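Local coordinates for putative (Helicobacter pylori, PDB 4O8S), which belongs to the nucleotidyltransferase superfamily, in the AbiEii toxin family of type IV toxin-antitoxin systems, and probably transfers nucleotides, at residues Y186-D189 / V190-A194; Q198-L202 / E203-L207. All blocks are in the same frame, centred on the assembly; numbering follows the deposited sequence.

Contact 1 (Y186-D189 / V190-A194); sequences YLVD and VKLDA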
# COMPACT_ATOMS: atom_id res chain seq x y z
N TYR A 186 -12.66 12.43 7.33
CA TYR A 186 -11.79 12.45 6.14
C TYR A 186 -12.03 13.56 5.14
O TYR A 186 -11.21 13.76 4.25
CB TYR A 186 -11.88 11.11 5.41
CG TYR A 186 -11.24 9.96 6.15
CD1 TYR A 186 -9.87 9.93 6.39
CD2 TYR A 186 -12.00 8.88 6.58
CE1 TYR A 186 -9.27 8.86 7.05
CE2 TYR A 186 -11.41 7.80 7.25
CZ TYR A 186 -10.05 7.81 7.48
OH TYR A 186 -9.46 6.75 8.14
N LEU A 187 -13.16 14.27 5.25
CA LEU A 187 -13.53 15.23 4.21
C LEU A 187 -12.47 16.28 3.90
O LEU A 187 -12.21 16.58 2.72
CB LEU A 187 -14.89 15.90 4.51
CG LEU A 187 -15.41 16.68 3.30
CD1 LEU A 187 -15.42 15.80 2.07
CD2 LEU A 187 -16.81 17.24 3.53
N VAL A 188 -11.84 16.83 4.94
CA VAL A 188 -10.79 17.83 4.72
C VAL A 188 -9.60 17.21 3.99
O VAL A 188 -9.10 17.78 3.00
CB VAL A 188 -10.30 18.46 6.05
CG1 VAL A 188 -9.00 19.26 5.83
CG2 VAL A 188 -11.40 19.34 6.66
N ASP A 189 -9.15 16.06 4.46
CA ASP A 189 -8.00 15.40 3.87
C ASP A 189 -8.27 15.04 2.40
O ASP A 189 -7.43 15.28 1.55
CB ASP A 189 -7.59 14.17 4.67
CG ASP A 189 -6.19 13.69 4.32
OD1 ASP A 189 -5.27 14.54 4.28
OD2 ASP A 189 -6.03 12.46 4.06
N VAL A 190 -9.46 14.51 2.11
CA VAL A 190 -9.82 14.20 0.71
C VAL A 190 -9.66 15.41 -0.21
O VAL A 190 -8.99 15.32 -1.25
CB VAL A 190 -11.27 13.70 0.56
CG1 VAL A 190 -11.64 13.66 -0.92
CG2 VAL A 190 -11.44 12.33 1.18
N LYS A 191 -10.26 16.54 0.16
CA LYS A 191 -10.24 17.72 -0.72
C LYS A 191 -8.83 18.26 -0.93
O LYS A 191 -8.53 18.85 -1.98
CB LYS A 191 -11.16 18.81 -0.16
CG LYS A 191 -12.60 18.34 0.05
CD LYS A 191 -13.25 17.92 -1.26
CE LYS A 191 -14.62 17.28 -1.02
NZ LYS A 191 -15.14 16.50 -2.20
N LEU A 192 -7.97 18.05 0.05
CA LEU A 192 -6.59 18.51 -0.01
C LEU A 192 -5.65 17.50 -0.67
O LEU A 192 -4.57 17.87 -1.13
CB LEU A 192 -6.08 18.85 1.40
CG LEU A 192 -6.73 20.07 2.07
CD1 LEU A 192 -6.25 20.22 3.51
CD2 LEU A 192 -6.43 21.32 1.26
N ASP A 193 -6.05 16.24 -0.72
CA ASP A 193 -5.21 15.20 -1.32
C ASP A 193 -5.37 15.14 -2.85
O ASP A 193 -6.42 14.71 -3.36
CB ASP A 193 -5.55 13.84 -0.70
CG ASP A 193 -4.52 12.75 -1.03
OD1 ASP A 193 -3.80 12.89 -2.04
OD2 ASP A 193 -4.45 11.76 -0.28
N ALA A 194 -4.33 15.54 -3.58
CA ALA A 194 -4.36 15.56 -5.04
C ALA A 194 -4.41 14.17 -5.68
O ALA A 194 -4.69 14.05 -6.88
CB ALA A 194 -3.18 16.35 -5.59

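Contact 2 (Q198-L202 / E203-L207); sequences QIMDL and EETAL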
# COMPACT_ATOMS: atom_id res chain seq x y z
N GLN A 198 -9.88 14.38 -7.18
CA GLN A 198 -10.56 14.35 -8.48
C GLN A 198 -11.25 13.02 -8.77
O GLN A 198 -11.97 12.90 -9.76
CB GLN A 198 -9.59 14.70 -9.61
CG GLN A 198 -9.00 16.10 -9.53
CD GLN A 198 -10.07 17.17 -9.39
OE1 GLN A 198 -10.25 17.76 -8.31
NE2 GLN A 198 -10.79 17.43 -10.48
N ILE A 199 -11.03 12.00 -7.93
CA ILE A 199 -11.57 10.67 -8.25
C ILE A 199 -12.47 10.04 -7.17
O ILE A 199 -13.18 9.07 -7.43
CB ILE A 199 -10.44 9.67 -8.59
CG1 ILE A 199 -9.47 9.54 -7.41
CG2 ILE A 199 -9.71 10.11 -9.85
CD1 ILE A 199 -8.46 8.40 -7.58
N MSE A 200 -12.43 10.58 -5.97
CA MSE A 200 -13.10 9.92 -4.87
C MSE A 200 -14.39 10.63 -4.47
O MSE A 200 -14.41 11.86 -4.28
CB MSE A 200 -12.14 9.80 -3.69
CG MSE A 200 -12.69 8.96 -2.57
SE MSE A 200 -11.47 9.07 -1.02
CE MSE A 200 -12.17 7.56 -0.02
N ASP A 201 -15.48 9.86 -4.38
CA ASP A 201 -16.73 10.34 -3.80
C ASP A 201 -16.70 9.81 -2.37
O ASP A 201 -17.01 8.62 -2.14
CB ASP A 201 -17.93 9.79 -4.57
CG ASP A 201 -19.28 10.29 -4.03
OD1 ASP A 201 -19.44 10.44 -2.79
OD2 ASP A 201 -20.19 10.52 -4.86
N LEU A 202 -16.32 10.67 -1.43
CA LEU A 202 -16.12 10.26 -0.05
C LEU A 202 -17.38 9.68 0.59
O LEU A 202 -17.32 8.62 1.24
CB LEU A 202 -15.58 11.42 0.79
CG LEU A 202 -15.50 11.12 2.29
CD1 LEU A 202 -14.69 9.88 2.55
CD2 LEU A 202 -14.90 12.29 3.06
N GLU A 203 -18.51 10.35 0.40
CA GLU A 203 -19.78 9.88 0.94
C GLU A 203 -20.15 8.49 0.42
O GLU A 203 -20.47 7.59 1.19
CB GLU A 203 -20.91 10.87 0.64
CG GLU A 203 -21.24 11.86 1.78
CD GLU A 203 -22.09 11.23 2.89
OE1 GLU A 203 -22.30 9.99 2.87
OE2 GLU A 203 -22.56 11.98 3.79
N GLU A 204 -20.10 8.31 -0.90
CA GLU A 204 -20.46 7.04 -1.52
C GLU A 204 -19.51 5.94 -1.04
O GLU A 204 -19.95 4.85 -0.65
CB GLU A 204 -20.46 7.14 -3.05
CG GLU A 204 -20.94 5.87 -3.78
CD GLU A 204 -20.90 6.00 -5.30
OE1 GLU A 204 -21.76 6.73 -5.87
OE2 GLU A 204 -20.02 5.37 -5.94
N THR A 205 -18.21 6.24 -1.05
CA THR A 205 -17.20 5.29 -0.59
C THR A 205 -17.46 4.87 0.86
O THR A 205 -17.41 3.68 1.19
CB THR A 205 -15.78 5.88 -0.69
OG1 THR A 205 -15.44 6.06 -2.08
CG2 THR A 205 -14.75 4.94 -0.03
N ALA A 206 -17.76 5.84 1.71
CA ALA A 206 -17.99 5.56 3.13
C ALA A 206 -19.21 4.65 3.33
O ALA A 206 -19.15 3.67 4.09
CB ALA A 206 -18.17 6.85 3.89
N LEU A 207 -20.30 4.98 2.65
CA LEU A 207 -21.53 4.19 2.73
C LEU A 207 -21.29 2.79 2.20
O LEU A 207 -21.64 1.81 2.85
CB LEU A 207 -22.65 4.83 1.91
CG LEU A 207 -23.32 6.04 2.57
CD1 LEU A 207 -24.29 6.74 1.62
CD2 LEU A 207 -24.04 5.59 3.84

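Contact 1 (Y186-D189 / V190-A194)
Val190 N donates to Tyr186 O over 2.9 Å with an N-H...O angle of 173°, the straightest of the bonds that join 186-189 to 190-194. One residue on, Lys191 N reaches Leu187 O at 3.2 Å. Leu192 N follows with a bond to Val188 O, also 3.2 Å, bent to 145°. Helical geometry then gives out: the bonds Asp189 O receives within these residues, from Asp193 N at 2.8 Å and from Leu192 N, are weak, and the backbone of Asp193 no longer follows the helix.

The two acidic side chains of this last turn lie on one side of the helix, with OD2 of Asp189 4.7 Å from OD2 of Asp193. Each carboxylate has a partner at the start of helix 147-159: Asp189 OD2 accepts from Ala147 N, and Asp193 OD2 forms a salt bridge with Arg148, which would be expected to ease the repulsion between them.

Two pairs of side chains lie on the exposed side. Val188 and Leu192 run side by side, CG1 of Val188 meeting CD1 of Leu192 at 3.7 Å. The alkyl chain of Lys191 folds at chi2 (-62°), which brings its CE obliquely across Leu187 CD1 at 3.5 Å. On the buried side, CG2 of Val190 rests 3.4 Å from Tyr186 O, while both side chains also pack on Ala147 and Leu202.

This i to i+4 ladder, decaying into weak bonds, marks the C-terminal turn of an amphipathic helix whose buried face packs on helices 147-159 and 202-231.

Contact 2 (Q198-L202 / E203-L207)
Asp201 and Glu204 meet in a local helix-start contact, where the loop after helix 179-192 turns into the long helix 202-231. Asp201 occupies the N-cap position: its OD1 accepts from Glu204 N at 2.9 Å, with an N-H...O angle of 172°. The donor comes from above the carboxylate, 54° out of its plane, so the bond is straight at the hydrogen but does not lie in the acid's plane. CG of Asp201 is anti to the backbone N (chi1 -179°), which turns the carboxylate onto the first helical turn, with OD1 3.5 Å from Glu204 CB.

The backbone carbonyl of the same residue opens the helical ladder. Asp201 O receives Thr205 N at 2.9 Å, and Thr205 OG1 stands 3.0 Å from that oxygen. Leu202 O continues the series by accepting from Ala206 N at 2.9 Å. The Glu204 side chain crosses that of Asp201 at about a right angle, leaving OE1 of Glu204 4.2 Å from OD2 of Asp201; these like charges would probably repel, although a negative group at a helix N-terminus would probably be favoured by the helix dipole.

On the buried side, selenomethionine Met200 extends fully and sets its CE 3.7 Å from Thr205 CG2, the two side chains crossing nearly perpendicularly. Met200 also packs on Leu150 and Phe151, and Thr205 on His154, all from helix 147-159. An aspartate N-cap followed by an i to i+4 ladder is the classic start of an α-helix.

Overall arrangement
Contact 1 comes first along the chain and ends helix 179-192; a short loop then leads to contact 2, which starts helix 202-231. Their centres lie about 11 Å apart, on the same side of the chain's centre and 18 to 19 Å from it. The two meet directly: CD2 of Leu202 approaches Leu187 N at 3.4 Å, and Val190 CG2 lies 3.9 Å from the selenium of Met200. Residues of both also pack on helix 147-159, so three helices converge here. Together the contacts form a connection in which a loop joins two consecutive helices, within the AbiEii family region and in the run of helices that follows the strands in the chain.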